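Local coordinates for protein amide synthase (Vibrio cholerae, PDB 1L5A) that probably catalyses amide bond formation as a stand-alone condensation enzyme of the nonribosomal peptide synthetase type, in vibriobactin biosynthesis, at residues A[21-35]-A[112-126]. Numbering follows the deposited sequence.
Sequences DTVAHSLRLTGPLDT and RLSHSEHLIYTRAHH
Val-23 and Ala-124, His-25 and Thr-122, Leu-27 and Ile-120, and Leu-29 and His-118 exchange paired backbone N-H...O bonds, the signature of antiparallel strands; the axes of 22-30 and 117-125 come within 4.5 Å, their N-to-C directions 166° apart. Two further bonds prolong the pairing, from His-126 N to Asp-21 O at one end and from Gly-31 N to Ser-116 O at the other.

Polar side chains gather beside the turn 114-117. The Glu-117 chain bends at chi2 (-58°), bringing its carboxylate across toward Thr-30 and Arg-28. Its OE1 meets Arg-28 NH1 at 3.0 Å in a salt bridge, guanidinium and carboxylate planes only 17° apart, and also accepts a bond from Thr-30 OG1, modelled doubtfully short. On the other face, the His-118 ring is held at both nitrogens: NE2 lies 2.8 Å from Thr-35 OG1, and ND1 2.9 Å from water 2, each partner at the ring edge. These contacts should restrain its rotation. Arg-112 NH1 donates to Thr-35 OG1 (3.0 Å), linking the first residue of helix 35-47 to strand 107-114.

Among apolar contacts, Leu-27 CB meets Ile-120 CB at 3.9 Å, and Ala-24 CB lies 3.8 Å from Tyr-121 CE1.

Within the condensation domain, the two strands are neighbours inside a mixed sheet, 117-125 at its centre: 22-30 also bonds to 348-356, 117-125 adjoins 107-114, and helix 131-150 packs on the face bearing His-25, Leu-27 and Thr-122.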
ATOM      1  N   ASP A  21     -12.863 -32.413   9.965  1.00 51.44           N
ATOM      2  CA  ASP A  21     -12.199 -31.145  10.204  1.00 45.53           C
ATOM      3  C   ASP A  21     -12.768 -30.318  11.338  1.00 42.73           C
ATOM      4  O   ASP A  21     -13.313 -29.246  11.124  1.00 45.74           O
ATOM      5  CB  ASP A  21     -12.212 -30.358   8.896  1.00 43.49           C
ATOM      6  CG  ASP A  21     -11.596 -31.143   7.758  1.00 36.91           C
ATOM      7  OD1 ASP A  21     -10.419 -31.532   7.890  1.00 38.55           O
ATOM      8  OD2 ASP A  21     -12.279 -31.384   6.748  1.00 35.87           O
ATOM      9  N   THR A  22     -12.622 -30.831  12.550  1.00 45.30           N
ATOM     10  CA  THR A  22     -13.113 -30.163  13.745  1.00 41.50           C
ATOM     11  C   THR A  22     -11.948 -29.548  14.510  1.00 44.06           C
ATOM     12  O   THR A  22     -10.814 -30.007  14.405  1.00 43.91           O
ATOM     13  CB  THR A  22     -13.804 -31.163  14.686  1.00 43.64           C
ATOM     14  OG1 THR A  22     -14.932 -31.756  14.028  1.00 48.19           O
ATOM     15  CG2 THR A  22     -14.262 -30.471  15.948  1.00 48.20           C
ATOM     16  N   VAL A  23     -12.230 -28.505  15.276  1.00 39.69           N
ATOM     17  CA  VAL A  23     -11.208 -27.863  16.093  1.00 38.95           C
ATOM     18  C   VAL A  23     -11.791 -27.745  17.500  1.00 35.77           C
ATOM     19  O   VAL A  23     -12.797 -27.059  17.724  1.00 36.34           O
ATOM     20  CB  VAL A  23     -10.860 -26.443  15.590  1.00 40.11           C
ATOM     21  CG1 VAL A  23      -9.579 -25.963  16.253  1.00 41.37           C
ATOM     22  CG2 VAL A  23     -10.708 -26.437  14.094  1.00 50.80           C
ATOM     23  N   ALA A  24     -11.181 -28.431  18.449  1.00 29.68           N
ATOM     24  CA  ALA A  24     -11.668 -28.365  19.817  1.00 28.24           C
ATOM     25  C   ALA A  24     -10.530 -28.202  20.811  1.00 30.42           C
ATOM     26  O   ALA A  24      -9.487 -28.866  20.711  1.00 33.80           O
ATOM     27  CB  ALA A  24     -12.501 -29.623  20.160  1.00 19.15           C
ATOM     28  N   HIS A  25     -10.725 -27.286  21.753  1.00 29.49           N
ATOM     29  CA  HIS A  25      -9.747 -27.040  22.802  1.00 29.98           C
ATOM     30  C   HIS A  25     -10.439 -27.123  24.157  1.00 29.65           C
ATOM     31  O   HIS A  25     -11.635 -26.887  24.276  1.00 33.81           O
ATOM     32  CB  HIS A  25      -9.121 -25.651  22.668  1.00 28.23           C
ATOM     33  CG  HIS A  25      -8.138 -25.517  21.548  1.00 37.99           C
ATOM     34  ND1 HIS A  25      -7.059 -24.661  21.612  1.00 35.36           N
ATOM     35  CD2 HIS A  25      -8.081 -26.104  20.328  1.00 39.01           C
ATOM     36  CE1 HIS A  25      -6.379 -24.726  20.483  1.00 36.36           C
ATOM     37  NE2 HIS A  25      -6.978 -25.594  19.686  1.00 41.37           N
ATOM     38  N   SER A  26      -9.691 -27.481  25.182  1.00 31.66           N
ATOM     39  CA  SER A  26     -10.256 -27.512  26.508  1.00 29.08           C
ATOM     40  C   SER A  26      -9.310 -26.682  27.342  1.00 31.61           C
ATOM     41  O   SER A  26      -8.084 -26.752  27.182  1.00 28.54           O
ATOM     42  CB  SER A  26     -10.349 -28.936  27.057  1.00 27.46           C
ATOM     43  OG  SER A  26      -9.078 -29.458  27.352  1.00 32.49           O
ATOM     44  N   LEU A  27      -9.890 -25.857  28.203  1.00 33.97           N
ATOM     45  CA  LEU A  27      -9.105 -25.012  29.083  1.00 30.39           C
ATOM     46  C   LEU A  27      -9.411 -25.465  30.498  1.00 32.32           C
ATOM     47  O   LEU A  27     -10.578 -25.635  30.878  1.00 36.41           O
ATOM     48  CB  LEU A  27      -9.492 -23.544  28.889  1.00 32.08           C
ATOM     49  CG  LEU A  27      -9.200 -22.938  27.510  1.00 38.38           C
ATOM     50  CD1 LEU A  27      -9.598 -21.468  27.502  1.00 31.07           C
ATOM     51  CD2 LEU A  27      -7.716 -23.096  27.176  1.00 31.06           C
ATOM     52  N   ARG A  28      -8.371 -25.711  31.274  1.00 34.94           N
ATOM     53  CA  ARG A  28      -8.590 -26.135  32.641  1.00 41.10           C
ATOM     54  C   ARG A  28      -7.972 -25.065  33.499  1.00 42.60           C
ATOM     55  O   ARG A  28      -6.762 -24.803  33.436  1.00 33.51           O
ATOM     56  CB  ARG A  28      -7.949 -27.494  32.930  1.00 49.29           C
ATOM     57  CG  ARG A  28      -8.572 -28.198  34.146  1.00 58.63           C
ATOM     58  CD  ARG A  28      -8.030 -29.611  34.339  1.00 71.20           C
ATOM     59  NE  ARG A  28      -6.650 -29.622  34.818  1.00 78.16           N
ATOM     60  CZ  ARG A  28      -6.310 -29.561  36.099  1.00 82.98           C
ATOM     61  NH1 ARG A  28      -7.256 -29.494  37.032  1.00 79.00           N
ATOM     62  NH2 ARG A  28      -5.027 -29.558  36.446  1.00 85.22           N
ATOM     63  N   LEU A  29      -8.828 -24.423  34.280  1.00 40.46           N
ATOM     64  CA  LEU A  29      -8.383 -23.361  35.143  1.00 37.82           C
ATOM     65  C   LEU A  29      -8.402 -23.842  36.577  1.00 37.87           C
ATOM     66  O   LEU A  29      -9.420 -24.301  37.097  1.00 40.22           O
ATOM     67  CB  LEU A  29      -9.290 -22.142  34.969  1.00 41.86           C
ATOM     68  CG  LEU A  29      -9.548 -21.732  33.517  1.00 45.42           C
ATOM     69  CD1 LEU A  29     -10.133 -20.311  33.500  1.00 35.93           C
ATOM     70  CD2 LEU A  29      -8.234 -21.801  32.704  1.00 37.97           C
ATOM     71  N   THR A  30      -7.246 -23.742  37.206  1.00 35.88           N
ATOM     72  CA  THR A  30      -7.083 -24.147  38.582  1.00 37.87           C
ATOM     73  C   THR A  30      -6.801 -22.866  39.355  1.00 38.20           C
ATOM     74  O   THR A  30      -5.791 -22.197  39.108  1.00 36.22           O
ATOM     75  CB  THR A  30      -5.917 -25.156  38.677  1.00 38.19           C
ATOM     76  OG1 THR A  30      -6.283 -26.339  37.954  1.00 38.38           O
ATOM     77  CG2 THR A  30      -5.604 -25.525  40.127  1.00 34.27           C
ATOM     78  N   GLY A  31      -7.713 -22.513  40.260  1.00 36.72           N
ATOM     79  CA  GLY A  31      -7.548 -21.287  41.033  1.00 39.21           C
ATOM     80  C   GLY A  31      -8.850 -20.626  41.472  1.00 39.40           C
ATOM     81  O   GLY A  31      -9.929 -21.018  41.034  1.00 40.77           O
ATOM     82  N   PRO A  32      -8.779 -19.601  42.333  1.00 43.44           N
ATOM     83  CA  PRO A  32      -9.946 -18.873  42.851  1.00 45.32           C
ATOM     84  C   PRO A  32     -10.601 -17.960  41.803  1.00 46.36           C
ATOM     85  O   PRO A  32     -10.746 -16.756  42.009  1.00 47.68           O
ATOM     86  CB  PRO A  32      -9.352 -18.078  43.997  1.00 38.01           C
ATOM     87  CG  PRO A  32      -8.038 -17.640  43.383  1.00 41.60           C
ATOM     88  CD  PRO A  32      -7.530 -18.925  42.738  1.00 41.76           C
ATOM     89  N   LEU A  33     -11.000 -18.549  40.687  1.00 42.93           N
ATOM     90  CA  LEU A  33     -11.624 -17.823  39.600  1.00 36.60           C
ATOM     91  C   LEU A  33     -13.070 -17.458  39.940  1.00 36.94           C
ATOM     92  O   LEU A  33     -13.712 -18.135  40.740  1.00 30.49           O
ATOM     93  CB  LEU A  33     -11.527 -18.704  38.356  1.00 44.20           C
ATOM     94  CG  LEU A  33     -12.444 -18.639  37.146  1.00 50.11           C
ATOM     95  CD1 LEU A  33     -11.841 -19.491  36.068  1.00 50.23           C
ATOM     96  CD2 LEU A  33     -13.833 -19.150  37.492  1.00 51.66           C
ATOM     97  N   ASP A  34     -13.569 -16.368  39.355  1.00 38.26           N
ATOM     98  CA  ASP A  34     -14.945 -15.912  39.590  1.00 32.99           C
ATOM     99  C   ASP A  34     -15.806 -16.554  38.507  1.00 35.20           C
ATOM    100  O   ASP A  34     -15.836 -16.068  37.373  1.00 35.95           O
ATOM    101  CB  ASP A  34     -15.010 -14.380  39.480  1.00 35.95           C
ATOM    102  CG  ASP A  34     -16.389 -13.811  39.825  1.00 39.41           C
ATOM    103  OD1 ASP A  34     -17.391 -14.195  39.192  1.00 42.13           O
ATOM    104  OD2 ASP A  34     -16.467 -12.958  40.734  1.00 46.42           O
ATOM    105  N   THR A  35     -16.497 -17.642  38.850  1.00 35.14           N
ATOM    106  CA  THR A  35     -17.329 -18.369  37.877  1.00 38.11           C
ATOM    107  C   THR A  35     -18.200 -17.455  37.044  1.00 40.46           C
ATOM    108  O   THR A  35     -18.137 -17.458  35.817  1.00 47.96           O
ATOM    109  CB  THR A  35     -18.269 -19.410  38.555  1.00 33.77           C
ATOM    110  OG1 THR A  35     -17.512 -20.250  39.433  1.00 33.80           O
ATOM    111  CG2 THR A  35     -18.947 -20.292  37.501  1.00 25.05           C
ATOM    112  N   ARG A 112     -17.930 -26.016  36.410  1.00 35.29           N
ATOM    113  CA  ARG A 112     -17.338 -25.657  37.681  1.00 39.96           C
ATOM    114  C   ARG A 112     -17.187 -27.039  38.331  1.00 38.13           C
ATOM    115  O   ARG A 112     -18.170 -27.675  38.711  1.00 33.27           O
ATOM    116  CB  ARG A 112     -18.285 -24.758  38.493  1.00 40.36           C
ATOM    117  CG  ARG A 112     -17.753 -24.357  39.872  1.00 45.42           C
ATOM    118  CD  ARG A 112     -18.651 -23.318  40.542  1.00 44.91           C
ATOM    119  NE  ARG A 112     -18.525 -23.336  41.999  1.00 49.11           N
ATOM    120  CZ  ARG A 112     -17.810 -22.477  42.719  1.00 53.57           C
ATOM    121  NH1 ARG A 112     -17.133 -21.491  42.139  1.00 54.60           N
ATOM    122  NH2 ARG A 112     -17.758 -22.620  44.036  1.00 56.57           N
ATOM    123  N   LEU A 113     -15.953 -27.518  38.413  1.00 35.63           N
ATOM    124  CA  LEU A 113     -15.691 -28.825  38.999  1.00 40.76           C
ATOM    125  C   LEU A 113     -15.622 -28.704  40.514  1.00 46.68           C
ATOM    126  O   LEU A 113     -16.141 -29.547  41.242  1.00 50.26           O
ATOM    127  CB  LEU A 113     -14.374 -29.371  38.456  1.00 39.48           C
ATOM    128  CG  LEU A 113     -14.344 -29.497  36.927  1.00 40.95           C
ATOM    129  CD1 LEU A 113     -12.935 -29.821  36.449  1.00 38.90           C
ATOM    130  CD2 LEU A 113     -15.328 -30.574  36.503  1.00 34.41           C
ATOM    131  N   SER A 114     -14.960 -27.652  40.975  1.00 45.88           N
ATOM    132  CA  SER A 114     -14.823 -27.367  42.390  1.00 41.21           C
ATOM    133  C   SER A 114     -14.705 -25.841  42.458  1.00 45.37           C
ATOM    134  O   SER A 114     -14.730 -25.179  41.427  1.00 47.86           O
ATOM    135  CB  SER A 114     -13.569 -28.043  42.935  1.00 32.67           C
ATOM    136  OG  SER A 114     -12.444 -27.183  42.905  1.00 44.80           O
ATOM    137  N   HIS A 115     -14.579 -25.261  43.643  1.00 48.80           N
ATOM    138  CA  HIS A 115     -14.477 -23.808  43.701  1.00 51.29           C
ATOM    139  C   HIS A 115     -13.157 -23.305  43.100  1.00 47.24           C
ATOM    140  O   HIS A 115     -13.046 -22.145  42.732  1.00 55.32           O
ATOM    141  CB  HIS A 115     -14.627 -23.309  45.146  1.00 49.90           C
ATOM    142  CG  HIS A 115     -13.460 -23.642  46.027  1.00 68.82           C
ATOM    143  ND1 HIS A 115     -13.107 -24.937  46.343  1.00 74.37           N
ATOM    144  CD2 HIS A 115     -12.572 -22.845  46.673  1.00 74.43           C
ATOM    145  CE1 HIS A 115     -12.057 -24.924  47.146  1.00 72.77           C
ATOM    146  NE2 HIS A 115     -11.712 -23.667  47.362  1.00 73.03           N
ATOM    147  N   SER A 116     -12.167 -24.179  42.982  1.00 43.63           N
ATOM    148  CA  SER A 116     -10.870 -23.780  42.434  1.00 42.09           C
ATOM    149  C   SER A 116     -10.540 -24.484  41.108  1.00 42.09           C
ATOM    150  O   SER A 116      -9.411 -24.396  40.599  1.00 35.19           O
ATOM    151  CB  SER A 116      -9.778 -24.110  43.441  1.00 45.33           C
ATOM    152  OG  SER A 116      -9.811 -25.501  43.721  1.00 45.82           O
ATOM    153  N   GLU A 117     -11.527 -25.175  40.551  1.00 35.01           N
ATOM    154  CA  GLU A 117     -11.322 -25.907  39.318  1.00 33.14           C
ATOM    155  C   GLU A 117     -12.439 -25.681  38.304  1.00 33.99           C
ATOM    156  O   GLU A 117     -13.613 -25.975  38.576  1.00 37.38           O
ATOM    157  CB  GLU A 117     -11.201 -27.418  39.615  1.00 28.70           C
ATOM    158  CG  GLU A 117     -10.017 -27.842  40.500  1.00 32.66           C
ATOM    159  CD  GLU A 117      -8.625 -27.441  39.942  1.00 49.87           C
ATOM    160  OE1 GLU A 117      -8.445 -27.298  38.704  1.00 46.25           O
ATOM    161  OE2 GLU A 117      -7.686 -27.291  40.755  1.00 51.86           O
ATOM    162  N   HIS A 118     -12.070 -25.174  37.133  1.00 26.76           N
ATOM    163  CA  HIS A 118     -13.039 -24.939  36.056  1.00 34.72           C
ATOM    164  C   HIS A 118     -12.566 -25.557  34.737  1.00 34.64           C
ATOM    165  O   HIS A 118     -11.360 -25.601  34.438  1.00 34.90           O
ATOM    166  CB  HIS A 118     -13.279 -23.433  35.826  1.00 34.07           C
ATOM    167  CG  HIS A 118     -14.071 -22.772  36.910  1.00 35.13           C
ATOM    168  ND1 HIS A 118     -13.524 -22.433  38.130  1.00 35.39           N
ATOM    169  CD2 HIS A 118     -15.382 -22.432  36.972  1.00 31.95           C
ATOM    170  CE1 HIS A 118     -14.469 -21.914  38.897  1.00 37.67           C
ATOM    171  NE2 HIS A 118     -15.604 -21.902  38.219  1.00 35.41           N
ATOM    172  N   LEU A 119     -13.526 -26.017  33.944  1.00 31.01           N
ATOM    173  CA  LEU A 119     -13.209 -26.619  32.662  1.00 29.15           C
ATOM    174  C   LEU A 119     -14.004 -25.953  31.558  1.00 30.02           C
ATOM    175  O   LEU A 119     -15.230 -25.981  31.577  1.00 29.86           O
ATOM    176  CB  LEU A 119     -13.534 -28.110  32.670  1.00 29.20           C
ATOM    177  CG  LEU A 119     -12.982 -28.857  31.461  1.00 26.98           C
ATOM    178  CD1 LEU A 119     -11.476 -28.688  31.434  1.00 27.75           C
ATOM    179  CD2 LEU A 119     -13.358 -30.330  31.536  1.00 35.59           C
ATOM    180  N   ILE A 120     -13.297 -25.348  30.608  1.00 26.10           N
ATOM    181  CA  ILE A 120     -13.922 -24.691  29.467  1.00 27.26           C
ATOM    182  C   ILE A 120     -13.644 -25.502  28.215  1.00 30.46           C
ATOM    183  O   ILE A 120     -12.495 -25.843  27.920  1.00 32.60           O
ATOM    184  CB  ILE A 120     -13.345 -23.301  29.222  1.00 31.25           C
ATOM    185  CG1 ILE A 120     -13.734 -22.365  30.357  1.00 32.97           C
ATOM    186  CG2 ILE A 120     -13.856 -22.764  27.903  1.00 21.38           C
ATOM    187  CD1 ILE A 120     -12.853 -21.148  30.434  1.00 32.72           C
ATOM    188  N   TYR A 121     -14.701 -25.789  27.477  1.00 24.81           N
ATOM    189  CA  TYR A 121     -14.599 -26.557  26.258  1.00 30.26           C
ATOM    190  C   TYR A 121     -15.148 -25.731  25.101  1.00 32.78           C
ATOM    191  O   TYR A 121     -16.301 -25.288  25.119  1.00 33.14           O
ATOM    192  CB  TYR A 121     -15.393 -27.870  26.391  1.00 25.26           C
ATOM    193  CG  TYR A 121     -15.535 -28.650  25.107  1.00 27.32           C
ATOM    194  CD1 TYR A 121     -14.443 -29.322  24.532  1.00 33.36           C
ATOM    195  CD2 TYR A 121     -16.761 -28.719  24.457  1.00 31.16           C
ATOM    196  CE1 TYR A 121     -14.583 -30.051  23.329  1.00 31.09           C
ATOM    197  CE2 TYR A 121     -16.915 -29.440  23.262  1.00 36.24           C
ATOM    198  CZ  TYR A 121     -15.827 -30.102  22.707  1.00 39.37           C
ATOM    199  OH  TYR A 121     -16.010 -30.809  21.539  1.00 38.20           O
ATOM    200  N   THR A 122     -14.309 -25.540  24.091  1.00 30.89           N
ATOM    201  CA  THR A 122     -14.677 -24.781  22.907  1.00 29.59           C
ATOM    202  C   THR A 122     -14.505 -25.655  21.673  1.00 29.60           C
ATOM    203  O   THR A 122     -13.463 -26.261  21.493  1.00 32.80           O
ATOM    204  CB  THR A 122     -13.763 -23.575  22.766  1.00 22.66           C
ATOM    205  OG1 THR A 122     -13.854 -22.792  23.957  1.00 33.50           O
ATOM    206  CG2 THR A 122     -14.158 -22.732  21.553  1.00 15.35           C
ATOM    207  N   ARG A 123     -15.519 -25.720  20.826  1.00 26.00           N
ATOM    208  CA  ARG A 123     -15.417 -26.506  19.611  1.00 29.91           C
ATOM    209  C   ARG A 123     -16.006 -25.797  18.420  1.00 28.88           C
ATOM    210  O   ARG A 123     -17.072 -25.188  18.501  1.00 24.28           O
ATOM    211  CB  ARG A 123     -16.148 -27.830  19.724  1.00 34.37           C
ATOM    212  CG  ARG A 123     -16.422 -28.446  18.347  1.00 31.02           C
ATOM    213  CD  ARG A 123     -17.762 -29.123  18.306  1.00 34.32           C
ATOM    214  NE  ARG A 123     -18.696 -28.413  17.446  1.00 41.33           N
ATOM    215  CZ  ARG A 123     -20.010 -28.590  17.460  1.00 47.61           C
ATOM    216  NH1 ARG A 123     -20.560 -29.464  18.297  1.00 47.97           N
ATOM    217  NH2 ARG A 123     -20.778 -27.883  16.642  1.00 54.99           N
ATOM    218  N   ALA A 124     -15.325 -25.936  17.294  1.00 26.93           N
ATOM    219  CA  ALA A 124     -15.778 -25.333  16.059  1.00 28.09           C
ATOM    220  C   ALA A 124     -15.360 -26.222  14.905  1.00 25.16           C
ATOM    221  O   ALA A 124     -14.596 -27.152  15.066  1.00 34.41           O
ATOM    222  CB  ALA A 124     -15.149 -23.946  15.908  1.00 22.76           C
ATOM    223  N   HIS A 125     -15.888 -25.948  13.731  1.00 34.88           N
ATOM    224  CA  HIS A 125     -15.487 -26.692  12.552  1.00 30.46           C
ATOM    225  C   HIS A 125     -14.401 -25.853  11.865  1.00 33.51           C
ATOM    226  O   HIS A 125     -14.457 -24.621  11.856  1.00 35.09           O
ATOM    227  CB  HIS A 125     -16.675 -26.881  11.626  1.00 23.94           C
ATOM    228  CG  HIS A 125     -16.390 -27.778  10.474  1.00 35.38           C
ATOM    229  ND1 HIS A 125     -15.643 -27.376   9.389  1.00 36.06           N
ATOM    230  CD2 HIS A 125     -16.731 -29.067  10.243  1.00 30.89           C
ATOM    231  CE1 HIS A 125     -15.538 -28.381   8.538  1.00 40.73           C
ATOM    232  NE2 HIS A 125     -16.188 -29.419   9.033  1.00 41.75           N
ATOM    233  N   HIS A 126     -13.409 -26.514  11.295  1.00 32.80           N
ATOM    234  CA  HIS A 126     -12.337 -25.802  10.621  1.00 38.57           C
ATOM    235  C   HIS A 126     -12.815 -24.804   9.555  1.00 37.18           C
ATOM    236  O   HIS A 126     -12.063 -23.925   9.141  1.00 40.38           O
ATOM    237  CB  HIS A 126     -11.406 -26.813   9.976  1.00 44.85           C
ATOM    238  CG  HIS A 126      -9.993 -26.696  10.427  1.00 57.27           C
ATOM    239  ND1 HIS A 126      -9.130 -25.744   9.924  1.00 64.83           N
ATOM    240  CD2 HIS A 126      -9.296 -27.389  11.358  1.00 57.10           C
ATOM    241  CE1 HIS A 126      -7.962 -25.857  10.528  1.00 70.47           C
ATOM    242  NE2 HIS A 126      -8.037 -26.847  11.403  1.00 74.90           N
TER
HETATM  243  O   HOH W   1     -11.781 -23.979  25.222  1.00 26.29           O
HETATM  244  O   HOH W   2     -10.704 -22.143  38.691  1.00 28.84           O